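PDB 2C1D: L-cysteine S-thiosulfotransferase subunit SoxA from Paracoccus denitrificans, which forms, with SoxX, the heme c enzyme that joins thiosulfate to a cysteine of the carrier protein SoxY and passes the electrons on to cytochrome c. Local coordinates for residues P2-L7 and V19-P24; L93-P98 and L255-V260. All coordinates share one frame; numbering follows the deposited sequence.

Contact 1: residues P2-L7 and V19-P24; sequences PVEDGL and VTKTAP
Leu7 and Thr20 mark the closest approach of the two backbones, their CA atoms 7.1 Å apart, and no direct hydrogen bond joins residues 2-7 to 19-24. One water links them instead: it accepts the backbone N-H of Leu7, with 2.9 Å from N to the water oxygen, and lies 2.7 Å from Thr20 OG1. Beside the water, Leu7 and Thr20 also meet through carbon. Thr20 CG2 sits 3.9 Å from Leu7 CB and a little farther from CD2, the two side chains crossing at about a right angle. Threonine suits the place because its branches divide the work. With chi1 at 54°, CG2 is anti to the carbonyl carbon and is given to the leucine, while OG1 serves the water and also hydrogen-bonds NE2 of His40. Leu7 is buried and leans on Trp39 as well. At the exposed edge the extended chain of Lys21 brings NZ to 4.1 Å from Glu4 OE2, too far for a salt bridge, so the attraction is probably modest and screened by solvent. Asp5 is held by Arg47 and Arg51 and takes the N-H of Gly6 on OD1. The arrangement belongs to the edge of a small antiparallel sheet: Leu7 pairs with Ile18, and beyond that pair the N-terminal segment diverges from strand 16-22, a water linking the two where they part.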
loop_
_atom_site.group_PDB
_atom_site.type_symbol
_atom_site.label_atom_id
_atom_site.label_comp_id
_atom_site.label_asym_id
_atom_site.label_seq_id
_atom_site.Cartn_x
_atom_site.Cartn_y
_atom_site.Cartn_z
ATOM N N PRO A 2 -16.498 -4.138 1.008
ATOM C CA PRO A 2 -16.869 -2.717 0.846
ATOM C C PRO A 2 -18.318 -2.385 1.256
ATOM O O PRO A 2 -19.256 -3.087 0.886
ATOM C CB PRO A 2 -16.646 -2.449 -0.653
ATOM C CG PRO A 2 -16.750 -3.795 -1.303
ATOM C CD PRO A 2 -16.294 -4.806 -0.294
ATOM N N VAL A 3 -18.467 -1.315 2.030
ATOM C CA VAL A 3 -19.761 -0.907 2.575
ATOM C C VAL A 3 -20.681 -0.337 1.477
ATOM O O VAL A 3 -20.221 0.246 0.500
ATOM C CB VAL A 3 -19.574 0.116 3.733
ATOM C CG1 VAL A 3 -19.222 1.525 3.199
ATOM C CG2 VAL A 3 -20.807 0.164 4.630
ATOM N N GLU A 4 -21.979 -0.558 1.622
ATOM C CA GLU A 4 -22.967 0.142 0.822
ATOM C C GLU A 4 -23.107 1.537 1.454
ATOM O O GLU A 4 -23.553 1.658 2.601
ATOM C CB GLU A 4 -24.292 -0.638 0.842
ATOM C CG GLU A 4 -25.443 -0.018 0.038
ATOM C CD GLU A 4 -25.502 -0.494 -1.407
ATOM O OE1 GLU A 4 -26.358 -1.372 -1.714
ATOM O OE2 GLU A 4 -24.707 0.027 -2.236
ATOM N N ASP A 5 -22.664 2.570 0.726
ATOM C CA ASP A 5 -22.795 3.983 1.154
ATOM C C ASP A 5 -22.589 4.915 -0.051
ATOM O O ASP A 5 -22.176 4.477 -1.122
ATOM C CB ASP A 5 -21.799 4.308 2.281
ATOM C CG ASP A 5 -22.244 5.460 3.187
ATOM O OD1 ASP A 5 -23.138 6.256 2.835
ATOM O OD2 ASP A 5 -21.713 5.667 4.294
ATOM N N GLY A 6 -22.936 6.189 0.106
ATOM C CA GLY A 6 -22.706 7.188 -0.925
ATOM C C GLY A 6 -22.057 8.428 -0.336
ATOM O O GLY A 6 -22.309 8.766 0.820
ATOM N N LEU A 7 -21.220 9.094 -1.128
ATOM C CA LEU A 7 -20.464 10.253 -0.670
ATOM C C LEU A 7 -20.821 11.514 -1.463
ATOM O O LEU A 7 -20.572 11.613 -2.665
ATOM C CB LEU A 7 -18.945 9.974 -0.734
ATOM C CG LEU A 7 -17.999 11.129 -0.381
ATOM C CD1 LEU A 7 -18.356 11.781 0.961
ATOM C CD2 LEU A 7 -16.545 10.639 -0.367
ATOM N N VAL A 19 -18.083 10.061 -7.121
ATOM C CA VAL A 19 -18.241 8.671 -7.565
ATOM C C VAL A 19 -17.208 7.835 -6.820
ATOM O O VAL A 19 -15.996 7.986 -7.039
ATOM C CB VAL A 19 -18.064 8.512 -9.118
ATOM C CG1 VAL A 19 -18.114 7.022 -9.542
ATOM C CG2 VAL A 19 -19.142 9.282 -9.877
ATOM N N THR A 20 -17.673 6.974 -5.932
ATOM C CA THR A 20 -16.802 6.087 -5.150
ATOM C C THR A 20 -16.892 4.603 -5.540
ATOM O O THR A 20 -16.227 3.756 -4.928
ATOM C CB THR A 20 -17.155 6.205 -3.669
ATOM O OG1 THR A 20 -18.561 5.966 -3.465
ATOM C CG2 THR A 20 -16.923 7.620 -3.159
ATOM N N LYS A 21 -17.738 4.299 -6.519
ATOM C CA LYS A 21 -17.983 2.927 -6.965
ATOM C C LYS A 21 -18.426 3.017 -8.422
ATOM O O LYS A 21 -19.302 3.814 -8.784
ATOM C CB LYS A 21 -19.036 2.251 -6.066
ATOM C CG LYS A 21 -19.776 1.054 -6.684
ATOM C CD LYS A 21 -20.911 0.551 -5.763
ATOM C CE LYS A 21 -21.445 -0.832 -6.237
ATOM N NZ LYS A 21 -22.823 -1.126 -5.740
ATOM N N THR A 22 -17.770 2.260 -9.279
ATOM C CA THR A 22 -18.034 2.336 -10.702
ATOM C C THR A 22 -17.425 1.139 -11.426
ATOM O O THR A 22 -16.677 0.350 -10.820
ATOM C CB THR A 22 -17.524 3.690 -11.270
ATOM O OG1 THR A 22 -18.025 3.907 -12.591
ATOM C CG2 THR A 22 -16.001 3.724 -11.427
ATOM N N ALA A 23 -17.766 0.988 -12.699
ATOM C CA ALA A 23 -17.230 -0.103 -13.500
ATOM C C ALA A 23 -15.743 0.138 -13.719
ATOM O O ALA A 23 -15.321 1.271 -13.918
ATOM C CB ALA A 23 -17.962 -0.204 -14.850
ATOM N N PRO A 24 -14.939 -0.919 -13.736
ATOM C CA PRO A 24 -13.493 -0.755 -13.881
ATOM C C PRO A 24 -13.142 -0.275 -15.264
ATOM O O PRO A 24 -13.970 -0.432 -16.153
ATOM C CB PRO A 24 -12.943 -2.184 -13.666
ATOM C CG PRO A 24 -14.074 -2.990 -13.208
ATOM C CD PRO A 24 -15.326 -2.335 -13.644
HETATM O O HOH W 1 -20.358 7.943 -3.645
#

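Contact 2: residues L93-P98 and L255-V260; sequences LRAVMP and LSVEGV
This is a small, buried apolar contact deep in the folded chain, where a loop of the first cytochrome c domain meets the segment leading from helix 239-251 to strand 261-263. Val257 carries it from one side and Arg94 with Ala95 from the other; the nearest CA atoms, those of Ala95 and Val257, are 6.1 Å apart. The valine fork straddles the two neighbours. Its CG2 presses on the Ala95 backbone, 3.6 Å from CA, and lies 3.8 Å from CB, an approach that the small alanine side chain permits. The other branch, CG1, is anti to the backbone N (chi1 174°) and reaches Arg94, where it comes within 3.7 Å of CG. Arg94 bends at chi2 (80°), which turns the chain back so that one face of the guanidinium lies over the same methyl. The arginine thus offers aliphatic carbon to the valine near its root and a flat face near its end, while NH2 hydrogen-bonds the carbonyl O of Phe205. Residues 93-95 have helical backbone angles, and Val96 N bonds to Leu93 O at 3.1 Å; Leu93, at the start of this turn, touches a heme c. Ser142 of helix 132-143 touches both Arg94 and Val257, while Val257 makes backbone hydrogen bonds to Gly147 and Met148. With no hydrogen bond or salt bridge between the segments, their cohesion rests on van der Waals packing, and the arginine's NH2 finds its acceptor outside the two segments.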
loop_
_atom_site.group_PDB
_atom_site.type_symbol
_atom_site.label_atom_id
_atom_site.label_comp_id
_atom_site.label_asym_id
_atom_site.label_seq_id
_atom_site.Cartn_x
_atom_site.Cartn_y
_atom_site.Cartn_z
ATOM N N LEU A 93 -6.493 19.508 -13.817
ATOM C CA LEU A 93 -5.142 18.929 -13.930
ATOM C C LEU A 93 -4.974 17.648 -13.120
ATOM O O LEU A 93 -4.537 16.600 -13.653
ATOM C CB LEU A 93 -4.075 19.950 -13.514
ATOM C CG LEU A 93 -2.616 19.532 -13.682
ATOM C CD1 LEU A 93 -2.278 19.187 -15.148
ATOM C CD2 LEU A 93 -1.679 20.600 -13.170
ATOM N N ARG A 94 -5.339 17.720 -11.839
ATOM C CA ARG A 94 -5.245 16.564 -10.956
ATOM C C ARG A 94 -5.974 15.325 -11.508
ATOM O O ARG A 94 -5.477 14.203 -11.362
ATOM C CB ARG A 94 -5.784 16.922 -9.573
ATOM C CG ARG A 94 -6.123 15.728 -8.657
ATOM C CD ARG A 94 -4.928 15.163 -8.027
ATOM N NE ARG A 94 -5.248 14.009 -7.185
ATOM C CZ ARG A 94 -5.456 12.781 -7.620
ATOM N NH1 ARG A 94 -5.436 12.504 -8.922
ATOM N NH2 ARG A 94 -5.681 11.807 -6.753
ATOM N N ALA A 95 -7.120 15.528 -12.141
ATOM C CA ALA A 95 -7.904 14.392 -12.716
ATOM C C ALA A 95 -7.177 13.564 -13.771
ATOM O O ALA A 95 -7.474 12.371 -13.918
ATOM C CB ALA A 95 -9.187 14.863 -13.274
ATOM N N VAL A 96 -6.266 14.189 -14.512
ATOM C CA VAL A 96 -5.572 13.559 -15.638
ATOM C C VAL A 96 -4.088 13.249 -15.341
ATOM O O VAL A 96 -3.325 12.898 -16.255
ATOM C CB VAL A 96 -5.722 14.405 -16.976
ATOM C CG1 VAL A 96 -7.167 14.494 -17.361
ATOM C CG2 VAL A 96 -5.115 15.835 -16.880
ATOM N N MET A 97 -3.702 13.354 -14.068
ATOM C CA MET A 97 -2.303 13.166 -13.636
ATOM C C MET A 97 -2.107 11.785 -12.997
ATOM O O MET A 97 -3.042 11.238 -12.409
ATOM C CB MET A 97 -1.931 14.275 -12.668
ATOM C CG MET A 97 -1.674 15.609 -13.380
ATOM S SD MET A 97 -0.155 15.631 -14.419
ATOM C CE MET A 97 1.035 15.616 -13.162
ATOM N N PRO A 98 -0.924 11.172 -13.115
ATOM C CA PRO A 98 0.212 11.611 -13.950
ATOM C C PRO A 98 0.027 11.532 -15.467
ATOM O O PRO A 98 -0.764 10.733 -15.950
ATOM C CB PRO A 98 1.333 10.611 -13.583
ATOM C CG PRO A 98 0.868 9.902 -12.395
ATOM C CD PRO A 98 -0.619 9.965 -12.334
ATOM N N LEU A 255 -13.521 6.657 -11.229
ATOM C CA LEU A 255 -13.775 7.200 -9.897
ATOM C C LEU A 255 -13.523 8.709 -9.921
ATOM O O LEU A 255 -12.727 9.201 -10.734
ATOM C CB LEU A 255 -12.874 6.536 -8.853
ATOM C CG LEU A 255 -13.098 5.047 -8.601
ATOM C CD1 LEU A 255 -11.915 4.457 -7.870
ATOM C CD2 LEU A 255 -14.384 4.802 -7.821
ATOM N N SER A 256 -14.174 9.445 -9.030
ATOM C CA SER A 256 -13.911 10.861 -8.906
ATOM C C SER A 256 -12.616 11.156 -8.144
ATOM O O SER A 256 -12.202 10.468 -7.191
ATOM C CB SER A 256 -15.053 11.610 -8.190
ATOM O OG SER A 256 -16.313 11.434 -8.824
ATOM N N VAL A 257 -12.003 12.245 -8.537
ATOM C CA VAL A 257 -11.018 12.880 -7.711
ATOM C C VAL A 257 -11.726 13.305 -6.418
ATOM O O VAL A 257 -12.662 14.094 -6.462
ATOM C CB VAL A 257 -10.434 14.104 -8.423
ATOM C CG1 VAL A 257 -9.514 14.836 -7.516
ATOM C CG2 VAL A 257 -9.670 13.682 -9.667
ATOM N N GLU A 258 -11.265 12.812 -5.276
ATOM C CA GLU A 258 -11.870 13.176 -3.989
ATOM C C GLU A 258 -11.449 14.569 -3.510
ATOM O O GLU A 258 -12.161 15.182 -2.705
ATOM C CB GLU A 258 -11.595 12.088 -2.939
ATOM C CG GLU A 258 -12.287 10.782 -3.341
ATOM C CD GLU A 258 -12.110 9.606 -2.398
ATOM O OE1 GLU A 258 -11.865 9.772 -1.184
ATOM O OE2 GLU A 258 -12.275 8.463 -2.884
ATOM N N GLY A 259 -10.345 15.083 -4.053
ATOM C CA GLY A 259 -9.742 16.334 -3.613
ATOM C C GLY A 259 -8.706 16.040 -2.565
ATOM O O GLY A 259 -7.552 15.814 -2.884
ATOM N N VAL A 260 -9.122 16.040 -1.303
ATOM C CA VAL A 260 -8.276 15.570 -0.213
ATOM C C VAL A 260 -9.087 14.616 0.648
ATOM O O VAL A 260 -10.112 14.996 1.222
ATOM C CB VAL A 260 -7.684 16.719 0.680
ATOM C CG1 VAL A 260 -6.502 17.397 0.004
ATOM C CG2 VAL A 260 -8.757 17.739 1.103
#

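Contact 1 lies toward the periphery, its centre about 18 Å from that of the chain, against about 7 Å for contact 2; their own centres are 16 Å apart. The outer one is mixed, with a water, a methyl contact and a loose pair of opposite charges, as befits a partly exposed sheet edge. The inner one is carried by apolar contacts between loops 157 residues apart at their closest ends. Segments 19-24 and 255-260 join them directly: Val19 N probably hydrogen-bonds Ser256 OG at 2.8 Å, and Leu255 CD2 packs on the Thr20 carbonyl carbon. The N-terminal sheet is thereby tied to the segment that meets the first cytochrome c domain.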